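Local coordinates for ferredoxin CarAc (Pseudomonas resinovorans, PDB 7BUH), which carries electrons through its Rieske [2Fe-2S] cluster from the reductase CarAd to the terminal oxygenase CarAa of carbazole 1,9a-dioxygenase, at residues 8-21 with 31-44. Numbering follows the deposited sequence.
Sequences VCAASDMQPGTIRR and AVYRVGDQFYATED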
loop_
_atom_site.group_PDB
_atom_site.type_symbol
_atom_site.label_atom_id
_atom_site.label_comp_id
_atom_site.label_asym_id
_atom_site.label_seq_id
_atom_site.Cartn_x
_atom_site.Cartn_y
_atom_site.Cartn_z
ATOM N N VAL A 8 7.026 -2.936 -9.828
ATOM C CA VAL A 8 5.774 -3.704 -9.587
ATOM C C VAL A 8 5.337 -4.365 -10.884
ATOM O O VAL A 8 5.265 -5.629 -10.939
ATOM C CB VAL A 8 4.707 -2.771 -8.998
ATOM C CG1 VAL A 8 3.415 -3.488 -8.665
ATOM C CG2 VAL A 8 5.275 -2.098 -7.775
ATOM N N CYS A 9 4.991 -3.578 -11.891
ATOM C CA CYS A 9 4.409 -4.096 -13.150
ATOM C C CYS A 9 4.272 -2.939 -14.121
ATOM O O CYS A 9 4.481 -1.827 -13.707
ATOM C CB CYS A 9 3.026 -4.690 -12.931
ATOM S SG CYS A 9 1.864 -3.551 -12.130
ATOM N N ALA A 10 3.894 -3.216 -15.356
ATOM C CA ALA A 10 3.475 -2.182 -16.310
ATOM C C ALA A 10 2.214 -1.496 -15.783
ATOM O O ALA A 10 1.314 -2.205 -15.297
ATOM C CB ALA A 10 3.225 -2.805 -17.659
ATOM N N ALA A 11 2.130 -0.179 -15.917
ATOM C CA ALA A 11 0.918 0.601 -15.565
ATOM C C ALA A 11 -0.292 0.014 -16.278
ATOM O O ALA A 11 -1.348 -0.132 -15.631
ATOM C CB ALA A 11 1.100 2.075 -15.871
ATOM N N SER A 12 -0.143 -0.438 -17.521
ATOM C CA SER A 12 -1.309 -0.943 -18.303
ATOM C C SER A 12 -1.787 -2.328 -17.802
ATOM O O SER A 12 -2.913 -2.744 -18.157
ATOM C CB SER A 12 -0.965 -0.926 -19.754
ATOM O OG SER A 12 0.179 -1.714 -20.011
ATOM N N ASP A 13 -0.974 -3.004 -16.986
ATOM C CA ASP A 13 -1.276 -4.314 -16.343
ATOM C C ASP A 13 -2.239 -4.121 -15.170
ATOM O O ASP A 13 -2.774 -5.116 -14.696
ATOM C CB ASP A 13 -0.014 -4.969 -15.765
ATOM C CG ASP A 13 0.901 -5.601 -16.797
ATOM O OD1 ASP A 13 0.389 -5.924 -17.875
ATOM O OD2 ASP A 13 2.133 -5.777 -16.491
ATOM N N MET A 14 -2.436 -2.893 -14.693
ATOM C CA MET A 14 -3.401 -2.626 -13.595
ATOM C C MET A 14 -4.620 -1.894 -14.148
ATOM O O MET A 14 -4.483 -0.769 -14.666
ATOM C CB MET A 14 -2.742 -1.812 -12.480
ATOM C CG MET A 14 -1.685 -2.597 -11.727
ATOM S SD MET A 14 -1.167 -1.725 -10.210
ATOM C CE MET A 14 -2.621 -1.873 -9.169
ATOM N N GLN A 15 -5.781 -2.532 -14.052
ATOM C CA GLN A 15 -7.057 -1.871 -14.382
ATOM C C GLN A 15 -7.327 -0.901 -13.243
ATOM O O GLN A 15 -6.939 -1.177 -12.115
ATOM C CB GLN A 15 -8.212 -2.872 -14.526
ATOM C CG GLN A 15 -8.133 -3.754 -15.766
ATOM C CD GLN A 15 -8.283 -2.898 -16.999
ATOM O OE1 GLN A 15 -9.325 -2.288 -17.230
ATOM N NE2 GLN A 15 -7.214 -2.801 -17.762
ATOM N N PRO A 16 -8.063 0.195 -13.496
ATOM C CA PRO A 16 -8.521 1.063 -12.418
ATOM C C PRO A 16 -9.339 0.245 -11.398
ATOM O O PRO A 16 -10.105 -0.673 -11.766
ATOM C CB PRO A 16 -9.326 2.160 -13.134
ATOM C CG PRO A 16 -8.860 2.072 -14.589
ATOM C CD PRO A 16 -8.522 0.623 -14.827
ATOM N N GLY A 17 -9.165 0.564 -10.117
ATOM C CA GLY A 17 -9.882 -0.129 -9.046
ATOM C C GLY A 17 -9.276 -1.480 -8.723
ATOM O O GLY A 17 -9.993 -2.295 -8.108
ATOM N N THR A 18 -7.986 -1.698 -8.999
ATOM C CA THR A 18 -7.294 -2.977 -8.682
ATOM C C THR A 18 -6.139 -2.734 -7.713
ATOM O O THR A 18 -5.677 -1.597 -7.601
ATOM C CB THR A 18 -6.778 -3.734 -9.909
ATOM O OG1 THR A 18 -5.844 -2.949 -10.649
ATOM C CG2 THR A 18 -7.912 -4.195 -10.806
ATOM N N ILE A 19 -5.702 -3.800 -7.048
ATOM C CA ILE A 19 -4.603 -3.755 -6.036
ATOM C C ILE A 19 -3.612 -4.839 -6.415
ATOM O O ILE A 19 -4.068 -5.920 -6.819
ATOM C CB ILE A 19 -5.117 -3.950 -4.593
ATOM C CG1 ILE A 19 -6.421 -3.192 -4.303
ATOM C CG2 ILE A 19 -4.058 -3.588 -3.560
ATOM C CD1 ILE A 19 -7.604 -4.063 -4.080
ATOM N N ARG A 20 -2.331 -4.578 -6.236
ATOM C CA ARG A 20 -1.232 -5.568 -6.365
ATOM C C ARG A 20 -0.478 -5.593 -5.050
ATOM O O ARG A 20 -0.103 -4.513 -4.545
ATOM C CB ARG A 20 -0.222 -5.195 -7.451
ATOM C CG ARG A 20 -0.665 -5.488 -8.876
ATOM C CD ARG A 20 -0.173 -6.847 -9.361
ATOM N NE ARG A 20 0.010 -6.892 -10.813
ATOM C CZ ARG A 20 -0.973 -6.770 -11.698
ATOM N NH1 ARG A 20 -0.719 -6.851 -12.986
ATOM N NH2 ARG A 20 -2.217 -6.585 -11.307
ATOM N N ARG A 21 -0.203 -6.784 -4.549
ATOM C CA ARG A 21 0.680 -6.956 -3.379
ATOM C C ARG A 21 2.125 -7.002 -3.857
ATOM O O ARG A 21 2.410 -7.602 -4.891
ATOM C CB ARG A 21 0.286 -8.201 -2.601
ATOM C CG ARG A 21 1.141 -8.485 -1.388
ATOM C CD ARG A 21 0.542 -9.638 -0.635
ATOM N NE ARG A 21 1.436 -10.015 0.422
ATOM C CZ ARG A 21 1.245 -11.038 1.208
ATOM N NH1 ARG A 21 0.183 -11.803 1.035
ATOM N NH2 ARG A 21 2.139 -11.310 2.135
ATOM N N ALA A 31 0.868 -2.857 -0.476
ATOM C CA ALA A 31 -0.251 -2.911 -1.442
ATOM C C ALA A 31 -0.115 -1.685 -2.337
ATOM O O ALA A 31 0.097 -0.586 -1.815
ATOM C CB ALA A 31 -1.558 -2.948 -0.712
ATOM N N VAL A 32 -0.187 -1.882 -3.641
ATOM C CA VAL A 32 -0.201 -0.780 -4.632
ATOM C C VAL A 32 -1.593 -0.725 -5.260
ATOM O O VAL A 32 -2.095 -1.777 -5.731
ATOM C CB VAL A 32 0.885 -0.990 -5.694
ATOM C CG1 VAL A 32 0.840 0.086 -6.742
ATOM C CG2 VAL A 32 2.243 -1.038 -5.032
ATOM N N TYR A 33 -2.212 0.447 -5.251
ATOM C CA TYR A 33 -3.621 0.630 -5.677
ATOM C C TYR A 33 -3.641 1.521 -6.906
ATOM O O TYR A 33 -2.900 2.501 -6.905
ATOM C CB TYR A 33 -4.440 1.322 -4.586
ATOM C CG TYR A 33 -4.256 0.785 -3.199
ATOM C CD1 TYR A 33 -3.275 1.260 -2.352
ATOM C CD2 TYR A 33 -5.111 -0.176 -2.706
ATOM C CE1 TYR A 33 -3.120 0.794 -1.058
ATOM C CE2 TYR A 33 -4.973 -0.652 -1.413
ATOM C CZ TYR A 33 -3.974 -0.179 -0.587
ATOM O OH TYR A 33 -3.902 -0.652 0.695
ATOM N N ARG A 34 -4.417 1.145 -7.931
ATOM C CA ARG A 34 -4.715 2.041 -9.062
ATOM C C ARG A 34 -6.125 2.574 -8.812
ATOM O O ARG A 34 -7.083 1.772 -8.834
ATOM C CB ARG A 34 -4.624 1.348 -10.418
ATOM C CG ARG A 34 -4.855 2.344 -11.545
ATOM C CD ARG A 34 -4.759 1.759 -12.941
ATOM N NE ARG A 34 -5.007 2.789 -13.930
ATOM C CZ ARG A 34 -4.451 2.852 -15.144
ATOM N NH1 ARG A 34 -3.526 1.983 -15.513
ATOM N NH2 ARG A 34 -4.755 3.864 -15.949
ATOM N N VAL A 35 -6.222 3.861 -8.515
ATOM C CA VAL A 35 -7.514 4.551 -8.308
ATOM C C VAL A 35 -7.698 5.433 -9.533
ATOM O O VAL A 35 -6.945 6.426 -9.649
ATOM C CB VAL A 35 -7.532 5.315 -6.976
ATOM C CG1 VAL A 35 -8.830 6.066 -6.784
ATOM C CG2 VAL A 35 -7.267 4.339 -5.825
ATOM N N GLY A 36 -8.582 5.006 -10.442
ATOM C CA GLY A 36 -8.740 5.652 -11.767
ATOM C C GLY A 36 -7.407 5.651 -12.480
ATOM O O GLY A 36 -6.915 4.537 -12.739
ATOM N N ASP A 37 -6.785 6.815 -12.680
ATOM C CA ASP A 37 -5.478 6.908 -13.389
ATOM C C ASP A 37 -4.386 7.404 -12.451
ATOM O O ASP A 37 -3.449 8.029 -12.937
ATOM C CB ASP A 37 -5.580 7.819 -14.617
ATOM C CG ASP A 37 -6.563 7.294 -15.635
ATOM O OD1 ASP A 37 -6.576 6.048 -15.858
ATOM O OD2 ASP A 37 -7.336 8.124 -16.175
ATOM N N GLN A 38 -4.489 7.113 -11.148
ATOM C CA GLN A 38 -3.462 7.482 -10.161
ATOM C C GLN A 38 -3.130 6.222 -9.363
ATOM O O GLN A 38 -3.958 5.307 -9.281
ATOM C CB GLN A 38 -3.895 8.631 -9.246
ATOM C CG GLN A 38 -4.218 9.912 -10.001
ATOM C CD GLN A 38 -4.893 10.933 -9.109
ATOM O OE1 GLN A 38 -5.261 10.656 -7.967
ATOM N NE2 GLN A 38 -5.041 12.144 -9.617
ATOM N N PHE A 39 -1.913 6.191 -8.867
ATOM C CA PHE A 39 -1.333 5.053 -8.114
ATOM C C PHE A 39 -0.961 5.509 -6.714
ATOM O O PHE A 39 -0.373 6.596 -6.572
ATOM C CB PHE A 39 -0.115 4.493 -8.854
ATOM C CG PHE A 39 -0.455 3.878 -10.181
ATOM C CD1 PHE A 39 -0.496 4.657 -11.335
ATOM C CD2 PHE A 39 -0.760 2.522 -10.257
ATOM C CE1 PHE A 39 -0.811 4.069 -12.560
ATOM C CE2 PHE A 39 -1.047 1.936 -11.482
ATOM C CZ PHE A 39 -1.101 2.730 -12.619
ATOM N N TYR A 40 -1.258 4.672 -5.714
ATOM C CA TYR A 40 -0.955 4.913 -4.280
ATOM C C TYR A 40 -0.443 3.596 -3.703
ATOM O O TYR A 40 -0.667 2.519 -4.305
ATOM C CB TYR A 40 -2.194 5.435 -3.542
ATOM C CG TYR A 40 -2.664 6.741 -4.113
ATOM C CD1 TYR A 40 -1.996 7.928 -3.799
ATOM C CD2 TYR A 40 -3.662 6.788 -5.076
ATOM C CE1 TYR A 40 -2.364 9.137 -4.377
ATOM C CE2 TYR A 40 -4.045 7.994 -5.646
ATOM C CZ TYR A 40 -3.393 9.167 -5.298
ATOM O OH TYR A 40 -3.727 10.348 -5.897
ATOM N N ALA A 41 0.237 3.671 -2.579
ATOM C CA ALA A 41 0.738 2.466 -1.901
ATOM C C ALA A 41 0.658 2.651 -0.396
ATOM O O ALA A 41 0.920 3.759 0.097
ATOM C CB ALA A 41 2.152 2.167 -2.329
ATOM N N THR A 42 0.345 1.577 0.296
ATOM C CA THR A 42 0.420 1.514 1.768
ATOM C C THR A 42 1.102 0.210 2.166
ATOM O O THR A 42 1.328 -0.627 1.307
ATOM C CB THR A 42 -0.994 1.572 2.370
ATOM O OG1 THR A 42 -1.760 0.417 2.003
ATOM C CG2 THR A 42 -1.778 2.803 1.973
ATOM N N GLU A 43 1.315 0.007 3.463
ATOM C CA GLU A 43 1.468 -1.337 4.029
ATOM C C GLU A 43 0.285 -2.185 3.540
ATOM O O GLU A 43 -0.860 -1.674 3.447
ATOM C CB GLU A 43 1.490 -1.296 5.558
ATOM C CG GLU A 43 2.750 -0.686 6.105
ATOM C CD GLU A 43 2.646 -0.048 7.491
ATOM O OE1 GLU A 43 1.527 -0.026 8.145
ATOM O OE2 GLU A 43 3.717 0.463 7.919
ATOM N N ASP A 44 0.531 -3.444 3.219
ATOM C CA ASP A 44 -0.542 -4.390 2.815
ATOM C C ASP A 44 -1.321 -4.885 4.044
ATOM O O ASP A 44 -2.515 -5.288 3.894
ATOM C CB ASP A 44 0.061 -5.594 2.101
ATOM C CG ASP A 44 -0.981 -6.596 1.626
ATOM O OD1 ASP A 44 -1.820 -6.194 0.791
ATOM O OD2 ASP A 44 -0.920 -7.764 2.082
#
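Arg34 reaches along the loop 14-16 with its chain fully extended (chi1 -176°, CG opposite the backbone N), and the CD of Pro16 lies over one face of its guanidinium. Its NH1 makes a weak, bent bond to Met14 O (3.0 Å, 121° at the hydrogen). In the guanidinium plane, NE donates to Gly36 O, and NH2 pairs with Asp37 OD1 in a salt bridge of 2.8 Å, so the group's rotation is fixed by its own turn 35-38. An alanine here would probably leave Asp37 without its charge partner and the Pro16 ring without the flat group beneath it.

Met14 bends at chi3 (70°): its SD meets the Phe39 ring at the edge, 3.9 Å from CE2, a Met-aromatic contact, while its CE turns to Val32 O. Ala11 CB approaches CZ of the same ring obliquely. Beyond, Ile19 lies alongside Tyr33, its CG1 3.7 Å from ring atom CD2, and its CG2 packs on Ala31 CB. Arg21 and Asp44 form only a long salt bridge; Asp44 OD2 sits over the guanidinium face and is hydrogen-bonded by Ser52.

Paired bonds between Arg20 and Val32 (Val32 N to Arg20 O, 2.8 Å) set the antiparallel register. Gly17 N (2.7 Å to Arg34 O) and Thr18 together face Arg34, a G1 beta bulge at the start of the hairpin 18-24/27-35, at the edge of the Rieske domain's six-stranded antiparallel sheet.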